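Local coordinates for protein pyruvate kinase 1 (Trypanosoma brucei brucei, PDB 4KCT) that transfers the phosphoryl group of phosphoenolpyruvate to ADP, yielding pyruvate and ATP, and has an intrinsic oxaloacetate decarboxylase activity, at residues 439-444 against 462-467; 449-452 against 456-459; 480-485 against 489-494. One frame throughout, in Å; residues are numbered along the deposited sequence.

Contact 1: 439-444 against 462-467; sequences VSVFYD and LDFAKK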
loop_
_atom_site.group_PDB
_atom_site.type_symbol
_atom_site.label_atom_id
_atom_site.label_comp_id
_atom_site.label_asym_id
_atom_site.label_seq_id
_atom_site.Cartn_x
_atom_site.Cartn_y
_atom_site.Cartn_z
ATOM N N VAL A 439 -16.622 24.900 13.499
ATOM C CA VAL A 439 -17.019 26.266 13.815
ATOM C C VAL A 439 -18.540 26.249 14.007
ATOM O O VAL A 439 -19.262 25.762 13.140
ATOM C CB VAL A 439 -16.657 27.225 12.653
ATOM C CG1 VAL A 439 -17.117 28.646 12.969
ATOM C CG2 VAL A 439 -15.146 27.213 12.412
ATOM N N SER A 440 -19.011 26.714 15.165
ATOM C CA SER A 440 -20.419 26.533 15.549
ATOM C C SER A 440 -21.274 27.764 15.339
ATOM O O SER A 440 -20.794 28.904 15.474
ATOM C CB SER A 440 -20.508 26.093 17.001
ATOM O OG SER A 440 -19.986 24.782 17.133
ATOM N N VAL A 441 -22.530 27.535 14.952
ATOM C CA VAL A 441 -23.519 28.597 14.851
ATOM C C VAL A 441 -24.747 28.151 15.608
ATOM O O VAL A 441 -25.208 27.021 15.438
ATOM C CB VAL A 441 -23.952 28.850 13.385
ATOM C CG1 VAL A 441 -24.727 30.157 13.294
ATOM C CG2 VAL A 441 -22.748 28.903 12.487
ATOM N N PHE A 442 -25.300 29.038 16.422
ATOM C CA PHE A 442 -26.439 28.685 17.243
ATOM C C PHE A 442 -27.759 28.939 16.506
ATOM O O PHE A 442 -27.997 30.041 16.001
ATOM C CB PHE A 442 -26.396 29.490 18.534
ATOM C CG PHE A 442 -27.580 29.263 19.433
ATOM C CD1 PHE A 442 -27.867 27.995 19.918
ATOM C CD2 PHE A 442 -28.390 30.334 19.817
ATOM C CE1 PHE A 442 -28.928 27.800 20.806
ATOM C CE2 PHE A 442 -29.438 30.151 20.697
ATOM C CZ PHE A 442 -29.724 28.879 21.179
ATOM N N TYR A 443 -28.618 27.928 16.465
ATOM C CA TYR A 443 -29.998 28.085 15.988
ATOM C C TYR A 443 -30.938 28.112 17.173
ATOM O O TYR A 443 -31.042 27.131 17.912
ATOM C CB TYR A 443 -30.401 26.927 15.056
ATOM C CG TYR A 443 -31.882 26.992 14.591
ATOM C CD1 TYR A 443 -32.278 27.878 13.578
ATOM C CD2 TYR A 443 -32.853 26.171 15.156
ATOM C CE1 TYR A 443 -33.613 27.985 13.180
ATOM C CE2 TYR A 443 -34.202 26.264 14.757
ATOM C CZ TYR A 443 -34.556 27.155 13.737
ATOM O OH TYR A 443 -35.858 27.251 13.302
ATOM N N ASP A 444 -31.636 29.233 17.345
ATOM C CA ASP A 444 -32.547 29.403 18.470
ATOM C C ASP A 444 -33.957 28.883 18.156
ATOM O O ASP A 444 -34.780 29.605 17.600
ATOM C CB ASP A 444 -32.611 30.874 18.857
ATOM C CG ASP A 444 -33.288 31.095 20.203
ATOM O OD1 ASP A 444 -34.108 30.246 20.613
ATOM O OD2 ASP A 444 -32.961 32.096 20.861
ATOM N N LEU A 462 -25.453 27.882 5.746
ATOM C CA LEU A 462 -24.932 28.337 4.443
ATOM C C LEU A 462 -24.719 29.863 4.407
ATOM O O LEU A 462 -23.749 30.357 3.815
ATOM C CB LEU A 462 -25.870 27.898 3.313
ATOM C CG LEU A 462 -25.929 26.374 3.063
ATOM C CD1 LEU A 462 -26.916 26.011 1.948
ATOM C CD2 LEU A 462 -24.552 25.782 2.790
ATOM N N ASP A 463 -25.594 30.601 5.073
ATOM C CA ASP A 463 -25.417 32.061 5.207
ATOM C C ASP A 463 -24.184 32.367 6.027
ATOM O O ASP A 463 -23.410 33.276 5.700
ATOM C CB ASP A 463 -26.631 32.695 5.875
ATOM C CG ASP A 463 -27.817 32.839 4.925
ATOM O OD1 ASP A 463 -27.650 32.630 3.698
ATOM O OD2 ASP A 463 -28.940 33.023 5.423
ATOM N N PHE A 464 -23.980 31.583 7.080
ATOM C CA PHE A 464 -22.798 31.733 7.905
ATOM C C PHE A 464 -21.522 31.454 7.117
ATOM O O PHE A 464 -20.566 32.221 7.194
ATOM C CB PHE A 464 -22.896 30.854 9.151
ATOM C CG PHE A 464 -21.723 30.962 10.071
ATOM C CD1 PHE A 464 -21.694 31.938 11.077
ATOM C CD2 PHE A 464 -20.722 29.997 10.048
ATOM C CE1 PHE A 464 -20.658 31.970 12.014
ATOM C CE2 PHE A 464 -19.677 30.035 10.965
ATOM C CZ PHE A 464 -19.639 31.032 11.944
ATOM N N ALA A 465 -21.508 30.378 6.330
ATOM C CA ALA A 465 -20.342 30.085 5.484
ATOM C C ALA A 465 -19.977 31.268 4.579
ATOM O O ALA A 465 -18.795 31.532 4.343
ATOM C CB ALA A 465 -20.575 28.827 4.634
ATOM N N LYS A 466 -20.985 31.882 3.972
ATOM C CA LYS A 466 -20.755 33.023 3.056
ATOM C C LYS A 466 -20.236 34.233 3.827
ATOM O O LYS A 466 -19.248 34.849 3.442
ATOM C CB LYS A 466 -22.054 33.401 2.319
ATOM C CG LYS A 466 -22.436 32.451 1.198
ATOM C CD LYS A 466 -23.633 32.966 0.408
ATOM C CE LYS A 466 -23.220 34.039 -0.574
ATOM N NZ LYS A 466 -24.366 34.452 -1.430
ATOM N N LYS A 467 -20.904 34.550 4.933
ATOM C CA LYS A 467 -20.565 35.715 5.730
ATOM C C LYS A 467 -19.157 35.613 6.321
ATOM O O LYS A 467 -18.401 36.578 6.320
ATOM C CB LYS A 467 -21.610 35.916 6.835
ATOM C CG LYS A 467 -21.145 36.786 7.992
ATOM C CD LYS A 467 -22.173 37.851 8.341
ATOM C CE LYS A 467 -21.725 38.657 9.557
ATOM N NZ LYS A 467 -21.954 40.116 9.368
#
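V441 and F464 meet almost at the centre of an aromatic face: methyl CG2 of V441 stands 3.3 Å from the centroid of the F464 ring and only 11° off its normal, a CH-pi contact of nearly head-on geometry. The same methyl is 3.3 Å from CG of F464, so the valine is pressed close against the whole ring and not against one corner of it. V439, two residues earlier on the strand, does something different with the same ring. Its CG1 lies near the ring plane at the edge, 3.5 Å from CE2 of F464, and the two side chains cross at about a right angle. One phenyl group is thus held over a face and at an edge by alternate residues of a single strand, and S440 between them points its side chain away from the helix.

The torsions explain the division of labour. F464 carries its ring trans to the backbone nitrogen (chi1 -179°), reaching from the helix toward the strand. Both valines share one rotamer, yet V441 uses the branch that lies opposite its carbonyl carbon, whereas V439 uses the other. No hydrogen bond crosses the contact, and its side-chain contacts are all apolar. I420 of the adjacent strand also touches F464, and Y470 lies on V439, which extends the apolar patch beyond the two segments.

The axes of 439-442 and 462-467 approach to 10.0 Å with their directions 126° apart. Such a helix laid on an outermost parallel strand is characteristic of layered alpha/beta folds, here the alpha/beta domain of pyruvate kinase.

Contact 2: 449-452 against 456-459; sequences GEDK and KRVK. With FDP (2,6-di-O-phosphono-beta-D-fructofuranose), chain F.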
loop_
_atom_site.group_PDB
_atom_site.type_symbol
_atom_site.label_atom_id
_atom_site.label_comp_id
_atom_site.label_asym_id
_atom_site.label_seq_id
_atom_site.Cartn_x
_atom_site.Cartn_y
_atom_site.Cartn_z
ATOM N N GLY A 449 -38.581 28.503 15.580
ATOM C CA GLY A 449 -39.374 27.310 15.242
ATOM C C GLY A 449 -38.599 25.999 15.207
ATOM O O GLY A 449 -37.362 25.985 15.132
ATOM N N GLU A 450 -39.332 24.888 15.184
ATOM C CA GLU A 450 -38.740 23.573 15.447
ATOM C C GLU A 450 -37.885 23.037 14.285
ATOM O O GLU A 450 -37.025 22.150 14.487
ATOM C CB GLU A 450 -39.826 22.562 15.817
ATOM C CG GLU A 450 -40.037 22.419 17.316
ATOM C CD GLU A 450 -40.449 21.017 17.711
ATOM O OE1 GLU A 450 -41.105 20.333 16.893
ATOM O OE2 GLU A 450 -40.125 20.598 18.844
ATOM N N ASP A 451 -38.180 23.507 13.071
ATOM C CA ASP A 451 -37.353 23.200 11.897
ATOM C C ASP A 451 -37.214 21.696 11.602
ATOM O O ASP A 451 -36.120 21.224 11.253
ATOM C CB ASP A 451 -35.962 23.842 12.028
ATOM C CG ASP A 451 -35.229 23.897 10.712
ATOM O OD1 ASP A 451 -35.901 24.107 9.665
ATOM O OD2 ASP A 451 -34.002 23.622 10.694
ATOM N N LYS A 452 -38.346 20.983 11.589
ATOM C CA LYS A 452 -38.354 19.531 11.348
ATOM C C LYS A 452 -37.741 19.161 10.009
ATOM O O LYS A 452 -37.113 18.106 9.881
ATOM C CB LYS A 452 -39.784 18.968 11.416
ATOM C CG LYS A 452 -40.287 18.686 12.822
ATOM C CD LYS A 452 -41.613 17.938 12.776
ATOM C CE LYS A 452 -41.587 16.692 13.653
ATOM N NZ LYS A 452 -42.644 16.728 14.709
ATOM N N LYS A 456 -34.398 25.718 7.774
ATOM C CA LYS A 456 -33.973 26.946 8.447
ATOM C C LYS A 456 -32.536 26.808 8.939
ATOM O O LYS A 456 -31.730 27.732 8.822
ATOM C CB LYS A 456 -34.902 27.283 9.623
ATOM C CG LYS A 456 -36.284 27.757 9.185
ATOM C CD LYS A 456 -37.258 27.774 10.352
ATOM C CE LYS A 456 -38.610 28.309 9.923
ATOM N NZ LYS A 456 -39.421 28.602 11.132
ATOM N N ARG A 457 -32.228 25.666 9.533
ATOM C CA ARG A 457 -30.886 25.448 10.004
ATOM C C ARG A 457 -29.871 25.382 8.888
ATOM O O ARG A 457 -28.766 25.906 9.019
ATOM C CB ARG A 457 -30.812 24.221 10.917
ATOM C CG ARG A 457 -31.329 24.528 12.312
ATOM C CD ARG A 457 -31.462 23.269 13.136
ATOM N NE ARG A 457 -32.446 22.347 12.583
ATOM C CZ ARG A 457 -32.530 21.072 12.944
ATOM N NH1 ARG A 457 -31.604 20.557 13.765
ATOM N NH2 ARG A 457 -33.513 20.298 12.476
ATOM N N VAL A 458 -30.232 24.743 7.777
ATOM C CA VAL A 458 -29.305 24.673 6.655
ATOM C C VAL A 458 -29.052 26.046 6.083
ATOM O O VAL A 458 -27.916 26.392 5.779
ATOM C CB VAL A 458 -29.781 23.696 5.558
ATOM C CG1 VAL A 458 -28.959 23.877 4.282
ATOM C CG2 VAL A 458 -29.679 22.251 6.061
ATOM N N LYS A 459 -30.116 26.823 5.915
ATOM C CA LYS A 459 -29.972 28.211 5.489
ATOM C C LYS A 459 -29.050 29.019 6.412
ATOM O O LYS A 459 -28.178 29.738 5.938
ATOM C CB LYS A 459 -31.343 28.892 5.351
ATOM C CG LYS A 459 -31.285 30.357 4.911
ATOM C CD LYS A 459 -32.669 30.848 4.477
ATOM C CE LYS A 459 -32.768 32.371 4.503
ATOM N NZ LYS A 459 -31.506 33.037 4.060
HETATM P P1 FDP F . -32.764 16.981 14.130
HETATM O O1P FDP F . -32.876 17.403 12.680
HETATM O O2P FDP F . -32.425 18.141 15.032
HETATM O O3P FDP F . -33.881 16.078 14.626
HETATM O O1 FDP F . -32.881 13.605 14.614
HETATM C C1 FDP F . -32.315 13.947 13.345
HETATM C C2 FDP F . -31.083 14.813 13.580
HETATM O O2 FDP F . -31.407 16.073 14.232
HETATM C C3 FDP F . -30.294 15.079 12.302
HETATM O O3 FDP F . -30.928 16.052 11.475
HETATM C C4 FDP F . -28.995 15.611 12.885
HETATM O O4 FDP F . -27.911 15.620 11.940
HETATM C C5 FDP F . -28.766 14.625 14.021
HETATM O O5 FDP F . -30.105 14.130 14.392
HETATM C C6 FDP F . -28.087 15.304 15.203
HETATM O O6 FDP F . -27.623 14.282 16.088
HETATM P P2 FDP F . -26.570 14.672 17.255
HETATM O O4P FDP F . -25.287 15.075 16.507
HETATM O O5P FDP F . -27.242 15.800 17.975
HETATM O O6P FDP F . -26.411 13.402 18.054
HETATM O O HOH W 1 -39.523 25.470 12.376
#
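D451 meets the start of a helix with both carboxylate oxygens. OD1 accepts the backbone N of K456 at 2.9 Å, while OD2 takes two donors from R457, its backbone N at 2.9 Å and NE at 2.8 Å. The NE bond is a salt bridge, fairly straight (167°) and close to the guanidinium plane, and it reaches OD2 on the anti side of the carboxylate. NH2 of R457 adds a bond of 3.0 Å to the backbone O of D451, so the arginine grips the aspartate side-on. A bend at chi3 (-64°) brings the guanidinium round to this position, where its NH1 and NH2 also bind O2P and O1P, respectively, on the P1 phosphate of FDP. D451 therefore acts as a second-shell residue that fixes the rotation of a ligand-binding arginine.

The other side is looser. K456 runs extended past OD1 of D451 into an exposed position; its NZ bonds to S448 O and only weakly, at 3.4 Å, to a water. E450 turns its poorly ordered side chain away.

Y443, following strand 438-442, packs on D451, K456 and R457, and the contact folds the loop that leaves helix 445-448 back onto the first turn of helix 455-467.

Contact 3: 480-485 against 489-494; sequences VHADHS and YPNQTR. With FDP (2,6-di-O-phosphono-beta-D-fructofuranose), chain F.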
loop_
_atom_site.group_PDB
_atom_site.type_symbol
_atom_site.label_atom_id
_atom_site.label_comp_id
_atom_site.label_asym_id
_atom_site.label_seq_id
_atom_site.Cartn_x
_atom_site.Cartn_y
_atom_site.Cartn_z
ATOM N N VAL A 480 -24.649 17.518 5.905
ATOM C CA VAL A 480 -24.964 16.257 6.564
ATOM C C VAL A 480 -26.049 16.516 7.619
ATOM O O VAL A 480 -25.881 17.375 8.503
ATOM C CB VAL A 480 -23.716 15.682 7.265
ATOM C CG1 VAL A 480 -24.081 14.434 8.097
ATOM C CG2 VAL A 480 -22.610 15.367 6.229
ATOM N N HIS A 481 -27.151 15.776 7.529
ATOM C CA HIS A 481 -28.181 15.755 8.589
ATOM C C HIS A 481 -29.094 14.582 8.330
ATOM O O HIS A 481 -28.736 13.690 7.561
ATOM C CB HIS A 481 -28.969 17.081 8.655
ATOM C CG HIS A 481 -29.538 17.538 7.321
ATOM N ND1 HIS A 481 -30.660 16.983 6.764
ATOM C CD2 HIS A 481 -29.170 18.596 6.488
ATOM C CE1 HIS A 481 -30.948 17.629 5.602
ATOM N NE2 HIS A 481 -30.066 18.631 5.449
ATOM N N ALA A 482 -30.282 14.550 8.948
ATOM C CA ALA A 482 -31.205 13.418 8.666
ATOM C C ALA A 482 -32.187 13.779 7.550
ATOM O O ALA A 482 -32.338 14.963 7.204
ATOM C CB ALA A 482 -31.947 12.988 9.913
ATOM N N ASP A 483 -32.746 12.761 6.900
ATOM C CA ASP A 483 -33.825 12.995 5.951
ATOM C C ASP A 483 -35.091 13.317 6.740
ATOM O O ASP A 483 -35.030 13.604 7.953
ATOM C CB ASP A 483 -34.018 11.796 5.001
ATOM C CG ASP A 483 -34.496 10.527 5.730
ATOM O OD1 ASP A 483 -35.028 10.642 6.865
ATOM O OD2 ASP A 483 -34.308 9.413 5.181
ATOM N N HIS A 484 -36.209 13.439 6.051
ATOM C CA HIS A 484 -37.397 13.982 6.706
ATOM C C HIS A 484 -38.023 13.094 7.743
ATOM O O HIS A 484 -38.746 13.572 8.587
ATOM C CB HIS A 484 -38.419 14.492 5.704
ATOM C CG HIS A 484 -38.004 15.786 5.030
ATOM N ND1 HIS A 484 -38.752 16.390 4.067
ATOM C CD2 HIS A 484 -36.841 16.568 5.171
ATOM C CE1 HIS A 484 -38.094 17.481 3.599
ATOM N NE2 HIS A 484 -36.929 17.591 4.275
ATOM N N SER A 485 -37.646 11.825 7.800
ATOM C CA SER A 485 -38.253 10.968 8.818
ATOM C C SER A 485 -37.322 10.342 9.871
ATOM O O SER A 485 -37.760 10.022 10.974
ATOM C CB SER A 485 -39.199 9.942 8.195
ATOM O OG SER A 485 -38.495 9.049 7.401
ATOM N N TYR A 489 -30.002 10.696 14.650
ATOM C CA TYR A 489 -28.693 10.656 14.004
ATOM C C TYR A 489 -28.848 11.108 12.539
ATOM O O TYR A 489 -29.959 11.111 12.005
ATOM C CB TYR A 489 -28.085 9.238 14.070
ATOM C CG TYR A 489 -28.867 8.173 13.319
ATOM C CD1 TYR A 489 -29.937 7.491 13.932
ATOM C CD2 TYR A 489 -28.574 7.875 11.985
ATOM C CE1 TYR A 489 -30.678 6.535 13.228
ATOM C CE2 TYR A 489 -29.286 6.894 11.288
ATOM C CZ TYR A 489 -30.346 6.243 11.908
ATOM O OH TYR A 489 -31.092 5.321 11.194
ATOM N N PRO A 490 -27.735 11.508 11.891
ATOM C CA PRO A 490 -27.825 11.901 10.472
ATOM C C PRO A 490 -27.695 10.666 9.557
ATOM O O PRO A 490 -26.775 9.861 9.725
ATOM C CB PRO A 490 -26.604 12.818 10.287
ATOM C CG PRO A 490 -25.567 12.211 11.235
ATOM C CD PRO A 490 -26.392 11.764 12.461
ATOM N N ASN A 491 -28.620 10.505 8.618
ATOM C CA ASN A 491 -28.538 9.379 7.675
ATOM C C ASN A 491 -28.349 9.840 6.236
ATOM O O ASN A 491 -28.499 9.045 5.311
ATOM C CB ASN A 491 -29.793 8.489 7.773
ATOM C CG ASN A 491 -31.024 9.138 7.154
ATOM O OD1 ASN A 491 -31.271 10.337 7.335
ATOM N ND2 ASN A 491 -31.762 8.361 6.329
ATOM N N GLN A 492 -28.039 11.119 6.046
ATOM C CA GLN A 492 -28.107 11.718 4.708
ATOM C C GLN A 492 -26.890 12.654 4.516
ATOM O O GLN A 492 -26.554 13.409 5.417
ATOM C CB GLN A 492 -29.409 12.537 4.580
ATOM C CG GLN A 492 -29.531 13.283 3.252
ATOM C CD GLN A 492 -30.822 14.067 3.152
ATOM O OE1 GLN A 492 -30.838 15.310 3.262
ATOM N NE2 GLN A 492 -31.907 13.361 2.949
ATOM N N THR A 493 -26.284 12.629 3.324
ATOM C CA THR A 493 -25.300 13.650 2.913
ATOM C C THR A 493 -25.720 14.174 1.559
ATOM O O THR A 493 -26.128 13.381 0.685
ATOM C CB THR A 493 -23.909 13.015 2.651
ATOM O OG1 THR A 493 -23.611 12.022 3.639
ATOM C CG2 THR A 493 -22.804 14.085 2.635
ATOM N N ARG A 494 -25.509 15.471 1.330
ATOM C CA ARG A 494 -25.880 16.128 0.041
ATOM C C ARG A 494 -24.698 17.008 -0.354
ATOM O O ARG A 494 -24.103 17.647 0.511
ATOM C CB ARG A 494 -27.063 17.079 0.240
ATOM C CG ARG A 494 -28.375 16.421 0.584
ATOM C CD ARG A 494 -29.472 17.449 0.561
ATOM N NE ARG A 494 -29.520 18.277 1.761
ATOM C CZ ARG A 494 -30.121 19.464 1.789
ATOM N NH1 ARG A 494 -30.680 19.945 0.678
ATOM N NH2 ARG A 494 -30.260 20.113 2.925
HETATM P P1 FDP F . -32.764 16.981 14.130
HETATM O O1P FDP F . -32.876 17.403 12.680
HETATM O O2P FDP F . -32.425 18.141 15.032
HETATM O O3P FDP F . -33.881 16.078 14.626
HETATM O O1 FDP F . -32.881 13.605 14.614
HETATM C C1 FDP F . -32.315 13.947 13.345
HETATM C C2 FDP F . -31.083 14.813 13.580
HETATM O O2 FDP F . -31.407 16.073 14.232
HETATM C C3 FDP F . -30.294 15.079 12.302
HETATM O O3 FDP F . -30.928 16.052 11.475
HETATM C C4 FDP F . -28.995 15.611 12.885
HETATM O O4 FDP F . -27.911 15.620 11.940
HETATM C C5 FDP F . -28.766 14.625 14.021
HETATM O O5 FDP F . -30.105 14.130 14.392
HETATM C C6 FDP F . -28.087 15.304 15.203
HETATM O O6 FDP F . -27.623 14.282 16.088
HETATM P P2 FDP F . -26.570 14.672 17.255
HETATM O O4P FDP F . -25.287 15.075 16.507
HETATM O O5P FDP F . -27.242 15.800 17.975
HETATM O O6P FDP F . -26.411 13.402 18.054
#
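H481 and Q492 form the antiparallel hydrogen-bonded pair of this hairpin, H481 N giving a bond of 3.2 Å to Q492 O; the return bond from Q492 N is weak. V480 and T493 make the neighbouring non-hydrogen-bonded pair.

Among the side-chain polar contacts, the H481 ring is held at both nitrogens. ND1 donates to A482 O, and NE2 accepts from R494 NH2 at 2.9 Å, each partner lying near the ring plane. This fixes the ring's rotation and is consistent with a neutral histidine protonated at ND1. Its imidazole and the R494 guanidinium are turned 72° apart. Past the strand ends, N491 OD1 receives D483 N at 2.9 Å, in the carbonyl plane, and N491 ND2 gives a straight bond of 3.0 Å to D483 OD2 from above the carboxylate. With CG of N491 set between its backbone N and carbonyl carbon (chi1 73°), one amide serves both groups. D483 OD1 closes an Asx turn with S485 N and also accepts V486 N.

On the face that carries V480 and T493, CG2 of V480 lies beside CG2 of T493, and V480 CG1 touches P490 CB at 3.7 Å.

The ligand is met chiefly by backbone: A482 N donates to O3 of FDP at 3.0 Å, and P490 CB comes near O4.

Helix 377-392 covers V480 and T493, while V458 of helix 455-467 lies against H481 and R494. Strand 492-497 pairs antiparallel with its counterpart in a second subunit, so the sheet continues across the interface; R494 forms a salt bridge to D483 of the second subunit, and D483 to R494 of that subunit.

Followed from the N terminus, the chain passes through strand 438-442, turns through helix 445-448 and the loop after it, and enters helix 455-467. Contact 2 closes the short turn before that helix, and contact 1 closes the wider loop around it by returning the helix to the strand, so contact 2 nests within contact 1. The Y443 hydroxyl probably bonds to G449 O, joining the two. Contact 3 follows in series, closing the hairpin of strands 476-481 and 492-497. It shares FDP with contact 2 and touches it through V458, whereas contact 1 lies at the far edge strand of the same sheet.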